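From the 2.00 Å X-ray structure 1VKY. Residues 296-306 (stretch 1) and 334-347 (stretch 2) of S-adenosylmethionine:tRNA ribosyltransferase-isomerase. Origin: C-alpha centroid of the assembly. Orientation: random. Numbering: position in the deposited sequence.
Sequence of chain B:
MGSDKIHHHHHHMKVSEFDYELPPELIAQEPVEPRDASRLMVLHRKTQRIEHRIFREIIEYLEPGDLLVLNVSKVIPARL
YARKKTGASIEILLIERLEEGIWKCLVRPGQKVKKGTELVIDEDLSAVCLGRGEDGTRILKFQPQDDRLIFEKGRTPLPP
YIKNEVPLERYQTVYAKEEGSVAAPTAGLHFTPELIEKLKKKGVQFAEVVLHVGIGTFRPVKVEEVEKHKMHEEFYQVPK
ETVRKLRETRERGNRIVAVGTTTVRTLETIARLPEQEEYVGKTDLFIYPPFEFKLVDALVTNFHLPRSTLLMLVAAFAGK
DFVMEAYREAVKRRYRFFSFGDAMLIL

Stretch 1, residues 296-306: VDALVTNFHLP
Stretch 2 334-347: RYRFFSFGDAMLIL

The strand that begins at Ala 298 and the strand that ends at Ile 346 run antiparallel, their N-to-C directions 159° apart and their axes 4.6 Å apart at closest approach. Leu 299 and Ile 346 form a hydrogen-bonded pair (Leu 299 N to Ile 346 O and Ile 346 N to Leu 299 O, both 2.9 Å), as do Thr 301 and Met 344 (Thr 301 N to Met 344 O, 3.0 Å; Met 344 N to Thr 301 O, 2.8 Å). Between them lies the non-hydrogen-bonded pair Val 300 and Leu 345, CA atoms 4.6 Å apart. Phi/psi values are extended throughout, as at Leu 299 (-145/125), Thr 301 (-157/164), Met 344 (-127/134) and Ile 346 (-110/117).

Side chains alternate. Val 300 (t) and Leu 345 (t, p) share one face, where Val 300 CG2 meets Leu 345 CD1 at 3.9 Å; branched aliphatic groups suit this buried surface. The other face carries Leu 299 (t, p), Ile 346 (chi1 m, chi2 148°), Thr 301 (t) and Met 344. The hydroxyl of Thr 301 is not left unpaired there: Thr 301 OG1 accepts from His 304 NE2 at 2.8 Å.

Beyond the ladder, Phe 303 (chi1 -78°, chi2 88°) points toward stretch 2 and has the largest area covered by the other stretch, 174 Å². Its edge faces the ring of Phe 337 (chi1 -72°, chi2 68°), centroids 5.1 Å apart and planes at 55°, while Tyr 335 lies obliquely, Phe 303 CE1 to Tyr 335 CD2 3.7 Å. Met 344, extended through chi1 and chi2 (t, t), turns at chi3 (-83°) and brings Met 344 CE within 3.6 Å of Phe 303 CE2; a flexible thioether suits such a reach.

Phe 338 N donates to Phe 303 O at 2.9 Å. Phe 338 (phi 77°, chi1 t) begins a type I turn ending at Gly 341; its CA-CB bond points away, yet Phe 338 CE1 lies 3.5 Å from Leu 305 CD1 (Leu 305 m, t).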

ATOM      1  N   VAL B 296      19.910   5.584  20.403  1.00 20.84           N
ATOM      2  CA  VAL B 296      19.839   4.592  19.318  1.00 20.68           C
ATOM      3  C   VAL B 296      21.233   4.167  18.831  1.00 24.54           C
ATOM      4  O   VAL B 296      21.985   5.006  18.333  1.00 23.89           O
ATOM      5  CB  VAL B 296      19.045   5.181  18.170  1.00 18.96           C
ATOM      6  CG1 VAL B 296      18.953   4.161  16.984  1.00 23.98           C
ATOM      7  CG2 VAL B 296      17.669   5.606  18.623  1.00 25.26           C
ATOM      8  N   ASP B 297      21.569   2.879  18.969  1.00 23.52           N
ATOM      9  CA  ASP B 297      22.898   2.362  18.543  1.00 24.63           C
ATOM     10  C   ASP B 297      22.928   1.801  17.127  1.00 23.86           C
ATOM     11  O   ASP B 297      23.993   1.691  16.503  1.00 24.36           O
ATOM     12  CB  ASP B 297      23.393   1.283  19.497  1.00 24.68           C
ATOM     13  CG  ASP B 297      23.400   1.758  20.940  1.00 26.66           C
ATOM     14  OD1 ASP B 297      23.942   2.846  21.200  1.00 30.92           O
ATOM     15  OD2 ASP B 297      22.847   1.131  21.868  1.00 27.06           O
ATOM     16  N   ALA B 298      21.764   1.421  16.630  1.00 23.92           N
ATOM     17  CA  ALA B 298      21.591   0.855  15.302  1.00 21.84           C
ATOM     18  C   ALA B 298      20.179   1.095  14.833  1.00 22.95           C
ATOM     19  O   ALA B 298      19.301   1.371  15.628  1.00 20.71           O
ATOM     20  CB  ALA B 298      21.913  -0.614  15.312  1.00 23.62           C
ATOM     21  N   LEU B 299      19.935   0.990  13.526  1.00 23.91           N
ATOM     22  CA  LEU B 299      18.643   1.442  12.975  1.00 22.06           C
ATOM     23  C   LEU B 299      18.218   0.522  11.818  1.00 23.41           C
ATOM     24  O   LEU B 299      19.015   0.316  10.916  1.00 23.51           O
ATOM     25  CB  LEU B 299      18.741   2.896  12.483  1.00 21.79           C
ATOM     26  CG  LEU B 299      17.536   3.460  11.663  1.00 24.67           C
ATOM     27  CD1 LEU B 299      16.292   3.370  12.499  1.00 24.49           C
ATOM     28  CD2 LEU B 299      17.712   4.845  11.248  1.00 27.65           C
ATOM     29  N   VAL B 300      17.006  -0.055  11.899  1.00 22.67           N
ATOM     30  CA  VAL B 300      16.357  -0.702  10.721  1.00 22.99           C
ATOM     31  C   VAL B 300      15.275   0.229  10.166  1.00 23.28           C
ATOM     32  O   VAL B 300      14.390   0.720  10.901  1.00 23.47           O
ATOM     33  CB  VAL B 300      15.688  -2.028  11.116  1.00 22.04           C
ATOM     34  CG1 VAL B 300      15.057  -2.708   9.935  1.00 27.58           C
ATOM     35  CG2 VAL B 300      16.664  -2.942  11.823  1.00 26.22           C
ATOM     36  N   THR B 301      15.324   0.454   8.866  1.00 22.80           N
ATOM     37  CA  THR B 301      14.431   1.392   8.230  1.00 24.85           C
ATOM     38  C   THR B 301      14.264   1.097   6.729  1.00 25.47           C
ATOM     39  O   THR B 301      15.042   0.372   6.136  1.00 26.71           O
ATOM     40  CB  THR B 301      14.970   2.806   8.452  1.00 27.58           C
ATOM     41  OG1 THR B 301      14.031   3.779   7.948  1.00 25.75           O
ATOM     42  CG2 THR B 301      16.254   3.039   7.669  1.00 28.48           C
ATOM     43  N   ASN B 302      13.233   1.686   6.127  1.00 26.09           N
ATOM     44  CA  ASN B 302      13.006   1.548   4.680  1.00 27.03           C
ATOM     45  C   ASN B 302      13.899   2.468   3.895  1.00 29.06           C
ATOM     46  O   ASN B 302      14.685   3.228   4.459  1.00 26.70           O
ATOM     47  CB  ASN B 302      11.518   1.801   4.346  1.00 30.32           C
ATOM     48  CG  ASN B 302      10.569   0.746   4.963  1.00 34.95           C
ATOM     49  OD1 ASN B 302      10.944  -0.407   5.194  1.00 40.34           O
ATOM     50  ND2 ASN B 302       9.339   1.166   5.231  1.00 41.36           N
ATOM     51  N   PHE B 303      13.831   2.329   2.568  1.00 26.82           N
ATOM     52  CA  PHE B 303      14.451   3.267   1.632  1.00 26.38           C
ATOM     53  C   PHE B 303      13.507   4.437   1.381  1.00 26.44           C
ATOM     54  O   PHE B 303      12.387   4.236   0.930  1.00 28.12           O
ATOM     55  CB  PHE B 303      14.812   2.550   0.342  1.00 27.58           C
ATOM     56  CG  PHE B 303      16.051   1.743   0.455  1.00 23.80           C
ATOM     57  CD1 PHE B 303      16.014   0.463   0.873  1.00 29.49           C
ATOM     58  CD2 PHE B 303      17.278   2.318   0.172  1.00 24.91           C
ATOM     59  CE1 PHE B 303      17.186  -0.286   0.963  1.00 29.34           C
ATOM     60  CE2 PHE B 303      18.435   1.617   0.284  1.00 25.80           C
ATOM     61  CZ  PHE B 303      18.396   0.299   0.672  1.00 24.42           C
ATOM     62  N   HIS B 304      13.963   5.654   1.683  1.00 26.34           N
ATOM     63  CA  HIS B 304      13.093   6.820   1.682  1.00 25.95           C
ATOM     64  C   HIS B 304      13.223   7.584   0.380  1.00 25.77           C
ATOM     65  O   HIS B 304      14.146   7.374  -0.361  1.00 27.07           O
ATOM     66  CB  HIS B 304      13.390   7.685   2.897  1.00 26.76           C
ATOM     67  CG  HIS B 304      13.365   6.908   4.195  1.00 27.97           C
ATOM     68  ND1 HIS B 304      12.207   6.366   4.706  1.00 27.47           N
ATOM     69  CD2 HIS B 304      14.362   6.509   5.023  1.00 25.82           C
ATOM     70  CE1 HIS B 304      12.484   5.696   5.816  1.00 33.80           C
ATOM     71  NE2 HIS B 304      13.785   5.769   6.030  1.00 29.46           N
ATOM     72  N   LEU B 305      12.283   8.486   0.114  1.00 26.19           N
ATOM     73  CA  LEU B 305      12.218   9.156  -1.166  1.00 26.61           C
ATOM     74  C   LEU B 305      13.184  10.338  -1.217  1.00 29.29           C
ATOM     75  O   LEU B 305      13.521  10.927  -0.150  1.00 27.40           O
ATOM     76  CB  LEU B 305      10.758   9.614  -1.382  1.00 29.74           C
ATOM     77  CG  LEU B 305       9.657   8.521  -1.398  1.00 34.76           C
ATOM     78  CD1 LEU B 305       8.246   9.122  -1.312  1.00 43.58           C
ATOM     79  CD2 LEU B 305       9.809   7.678  -2.666  1.00 39.18           C
ATOM     80  N   PRO B 306      13.595  10.723  -2.435  1.00 29.87           N
ATOM     81  CA  PRO B 306      14.377  11.925  -2.638  1.00 28.18           C
ATOM     82  C   PRO B 306      13.803  13.100  -1.898  1.00 30.68           C
ATOM     83  O   PRO B 306      12.575  13.308  -1.861  1.00 28.87           O
ATOM     84  CB  PRO B 306      14.294  12.165  -4.161  1.00 33.73           C
ATOM     85  CG  PRO B 306      14.083  10.804  -4.758  1.00 26.63           C
ATOM     86  CD  PRO B 306      13.310  10.041  -3.720  1.00 29.58           C
ATOM     87  N   ARG B 334      18.858  -1.967  -8.181  1.00 32.59           N
ATOM     88  CA  ARG B 334      17.430  -2.159  -8.419  1.00 31.14           C
ATOM     89  C   ARG B 334      16.711  -2.611  -7.150  1.00 30.44           C
ATOM     90  O   ARG B 334      15.751  -3.394  -7.178  1.00 26.57           O
ATOM     91  CB  ARG B 334      17.213  -3.134  -9.610  1.00 34.47           C
ATOM     92  CG  ARG B 334      17.985  -2.763 -10.897  1.00 40.16           C
ATOM     93  CD  ARG B 334      17.511  -1.507 -11.596  1.00 45.81           C
ATOM     94  NE  ARG B 334      16.146  -1.649 -12.093  1.00 50.32           N
ATOM     95  CZ  ARG B 334      15.404  -0.658 -12.607  1.00 48.12           C
ATOM     96  NH1 ARG B 334      15.871   0.580 -12.718  1.00 46.33           N
ATOM     97  NH2 ARG B 334      14.173  -0.912 -13.008  1.00 49.99           N
ATOM     98  N   TYR B 335      17.140  -2.093  -6.001  1.00 27.82           N
ATOM     99  CA  TYR B 335      16.366  -2.310  -4.780  1.00 28.26           C
ATOM    100  C   TYR B 335      14.985  -1.692  -4.983  1.00 27.12           C
ATOM    101  O   TYR B 335      14.812  -0.741  -5.781  1.00 30.77           O
ATOM    102  CB  TYR B 335      17.022  -1.621  -3.558  1.00 25.52           C
ATOM    103  CG  TYR B 335      18.111  -2.406  -2.881  1.00 27.15           C
ATOM    104  CD1 TYR B 335      19.300  -2.698  -3.534  1.00 23.56           C
ATOM    105  CD2 TYR B 335      17.957  -2.859  -1.557  1.00 25.37           C
ATOM    106  CE1 TYR B 335      20.333  -3.421  -2.883  1.00 26.08           C
ATOM    107  CE2 TYR B 335      18.975  -3.567  -0.903  1.00 24.53           C
ATOM    108  CZ  TYR B 335      20.157  -3.855  -1.570  1.00 23.79           C
ATOM    109  OH  TYR B 335      21.155  -4.560  -0.868  1.00 28.99           O
ATOM    110  N   ARG B 336      14.043  -2.143  -4.181  1.00 27.82           N
ATOM    111  CA  ARG B 336      12.733  -1.525  -4.132  1.00 30.62           C
ATOM    112  C   ARG B 336      12.614  -0.568  -2.951  1.00 31.73           C
ATOM    113  O   ARG B 336      13.127  -0.853  -1.839  1.00 29.98           O
ATOM    114  CB  ARG B 336      11.663  -2.583  -4.033  1.00 30.45           C
ATOM    115  CG  ARG B 336      11.616  -3.567  -5.212  1.00 38.37           C
ATOM    116  CD  ARG B 336      10.729  -4.773  -4.912  1.00 44.95           C
ATOM    117  NE  ARG B 336      11.026  -5.289  -3.571  1.00 46.47           N
ATOM    118  CZ  ARG B 336      10.176  -5.384  -2.539  1.00 50.69           C
ATOM    119  NH1 ARG B 336       8.876  -5.036  -2.648  1.00 40.26           N
ATOM    120  NH2 ARG B 336      10.654  -5.854  -1.372  1.00 41.61           N
ATOM    121  N   PHE B 337      11.918   0.544  -3.206  1.00 28.25           N
ATOM    122  CA  PHE B 337      11.875   1.702  -2.326  1.00 27.03           C
ATOM    123  C   PHE B 337      10.488   1.956  -1.757  1.00 27.54           C
ATOM    124  O   PHE B 337       9.471   1.468  -2.255  1.00 29.75           O
ATOM    125  CB  PHE B 337      12.329   2.942  -3.079  1.00 25.60           C
ATOM    126  CG  PHE B 337      13.792   2.970  -3.369  1.00 26.49           C
ATOM    127  CD1 PHE B 337      14.349   2.082  -4.251  1.00 28.25           C
ATOM    128  CD2 PHE B 337      14.589   3.943  -2.824  1.00 25.40           C
ATOM    129  CE1 PHE B 337      15.680   2.117  -4.528  1.00 29.90           C
ATOM    130  CE2 PHE B 337      15.948   3.979  -3.100  1.00 28.87           C
ATOM    131  CZ  PHE B 337      16.482   3.067  -3.941  1.00 27.36           C
ATOM    132  N   PHE B 338      10.482   2.729  -0.688  1.00 25.33           N
ATOM    133  CA  PHE B 338       9.282   3.197  -0.028  1.00 24.82           C
ATOM    134  C   PHE B 338       8.670   2.112   0.817  1.00 28.13           C
ATOM    135  O   PHE B 338       9.333   1.142   1.177  1.00 27.18           O
ATOM    136  CB  PHE B 338       8.334   3.869  -1.069  1.00 27.68           C
ATOM    137  CG  PHE B 338       7.370   4.849  -0.501  1.00 26.71           C
ATOM    138  CD1 PHE B 338       7.785   5.850   0.352  1.00 34.37           C
ATOM    139  CD2 PHE B 338       6.023   4.754  -0.797  1.00 34.95           C
ATOM    140  CE1 PHE B 338       6.880   6.745   0.866  1.00 36.75           C
ATOM    141  CE2 PHE B 338       5.119   5.662  -0.281  1.00 32.85           C
ATOM    142  CZ  PHE B 338       5.538   6.646   0.535  1.00 37.62           C
ATOM    143  N   SER B 339       7.440   2.358   1.260  1.00 31.68           N
ATOM    144  CA  SER B 339       6.793   1.596   2.302  1.00 32.73           C
ATOM    145  C   SER B 339       6.698   0.074   2.140  1.00 34.80           C
ATOM    146  O   SER B 339       6.640  -0.644   3.162  1.00 32.40           O
ATOM    147  CB  SER B 339       5.385   2.190   2.518  1.00 37.93           C
ATOM    148  OG  SER B 339       5.511   3.548   2.980  1.00 46.87           O
ATOM    149  N   PHE B 340       6.626  -0.423   0.905  1.00 32.11           N
ATOM    150  CA  PHE B 340       6.472  -1.860   0.647  1.00 33.72           C
ATOM    151  C   PHE B 340       7.716  -2.446   0.038  1.00 32.91           C
ATOM    152  O   PHE B 340       7.715  -3.629  -0.360  1.00 33.19           O
ATOM    153  CB  PHE B 340       5.244  -2.127  -0.254  1.00 38.34           C
ATOM    154  CG  PHE B 340       4.002  -1.550   0.324  1.00 44.85           C
ATOM    155  CD1 PHE B 340       3.482  -0.361  -0.160  1.00 54.58           C
ATOM    156  CD2 PHE B 340       3.470  -2.094   1.494  1.00 53.87           C
ATOM    157  CE1 PHE B 340       2.391   0.240   0.457  1.00 58.33           C
ATOM    158  CE2 PHE B 340       2.373  -1.517   2.112  1.00 55.81           C
ATOM    159  CZ  PHE B 340       1.830  -0.338   1.593  1.00 54.93           C
ATOM    160  N   GLY B 341       8.791  -1.649   0.044  1.00 29.17           N
ATOM    161  CA  GLY B 341      10.086  -2.033  -0.522  1.00 30.88           C
ATOM    162  C   GLY B 341      11.028  -2.718   0.434  1.00 29.03           C
ATOM    163  O   GLY B 341      10.624  -3.340   1.407  1.00 27.01           O
ATOM    164  N   ASP B 342      12.307  -2.570   0.143  1.00 28.58           N
ATOM    165  CA  ASP B 342      13.333  -3.283   0.843  1.00 28.45           C
ATOM    166  C   ASP B 342      13.733  -2.505   2.128  1.00 25.22           C
ATOM    167  O   ASP B 342      13.154  -1.456   2.443  1.00 23.54           O
ATOM    168  CB  ASP B 342      14.533  -3.484  -0.086  1.00 23.95           C
ATOM    169  CG  ASP B 342      14.209  -4.405  -1.227  1.00 32.30           C
ATOM    170  OD1 ASP B 342      13.562  -5.433  -0.972  1.00 27.58           O
ATOM    171  OD2 ASP B 342      14.572  -4.173  -2.388  1.00 28.69           O
ATOM    172  N   ALA B 343      14.702  -3.044   2.850  1.00 27.14           N
ATOM    173  CA  ALA B 343      15.171  -2.462   4.109  1.00 26.61           C
ATOM    174  C   ALA B 343      16.684  -2.183   4.140  1.00 27.90           C
ATOM    175  O   ALA B 343      17.458  -2.748   3.374  1.00 24.30           O
ATOM    176  CB  ALA B 343      14.838  -3.358   5.236  1.00 29.72           C
ATOM    177  N   MET B 344      17.060  -1.307   5.076  1.00 24.29           N
ATOM    178  CA  MET B 344      18.450  -0.951   5.403  1.00 27.38           C
ATOM    179  C   MET B 344      18.657  -1.147   6.915  1.00 24.89           C
ATOM    180  O   MET B 344      17.784  -0.759   7.715  1.00 25.01           O
ATOM    181  CB  MET B 344      18.662   0.514   5.038  1.00 26.89           C
ATOM    182  CG  MET B 344      20.007   1.069   5.362  1.00 27.95           C
ATOM    183  SD  MET B 344      20.128   2.785   4.832  1.00 30.61           S
ATOM    184  CE  MET B 344      20.547   2.589   3.064  1.00 29.78           C
ATOM    185  N   LEU B 345      19.773  -1.789   7.271  1.00 26.35           N
ATOM    186  CA  LEU B 345      20.306  -1.869   8.647  1.00 25.36           C
ATOM    187  C   LEU B 345      21.574  -1.031   8.699  1.00 24.86           C
ATOM    188  O   LEU B 345      22.528  -1.272   7.931  1.00 24.94           O
ATOM    189  CB  LEU B 345      20.679  -3.307   9.024  1.00 25.97           C
ATOM    190  CG  LEU B 345      21.395  -3.565  10.354  1.00 27.10           C
ATOM    191  CD1 LEU B 345      20.584  -3.073  11.552  1.00 28.22           C
ATOM    192  CD2 LEU B 345      21.763  -5.043  10.524  1.00 27.05           C
ATOM    193  N   ILE B 346      21.563  -0.037   9.577  1.00 22.43           N
ATOM    194  CA  ILE B 346      22.703   0.799   9.817  1.00 23.50           C
ATOM    195  C   ILE B 346      23.229   0.473  11.185  1.00 23.72           C
ATOM    196  O   ILE B 346      22.519   0.647  12.166  1.00 22.28           O
ATOM    197  CB  ILE B 346      22.356   2.264   9.729  1.00 23.65           C
ATOM    198  CG1 ILE B 346      21.680   2.565   8.390  1.00 26.64           C
ATOM    199  CG2 ILE B 346      23.665   3.089   9.878  1.00 26.44           C
ATOM    200  CD1 ILE B 346      20.721   3.623   8.445  1.00 33.51           C
ATOM    201  N   LEU B 347      24.471  -0.025  11.213  1.00 25.95           N
ATOM    202  CA  LEU B 347      25.205  -0.374  12.468  1.00 27.97           C
ATOM    203  C   LEU B 347      26.283   0.673  12.820  1.00 31.94           C
ATOM    204  O   LEU B 347      26.523   0.958  14.005  1.00 31.91           O
ATOM    205  CB  LEU B 347      25.917  -1.700  12.279  1.00 30.93           C
ATOM    206  CG  LEU B 347      24.989  -2.894  12.056  1.00 32.76           C
ATOM    207  CD1 LEU B 347      25.769  -4.059  11.594  1.00 37.55           C
ATOM    208  CD2 LEU B 347      24.242  -3.211  13.337  1.00 34.01           C
ATOM    209  OXT LEU B 347      26.938   1.271  11.947  1.00 32.48           O
TER
HETATM  210  O   HOH W   1      11.950   0.552   1.132  1.00 28.40           O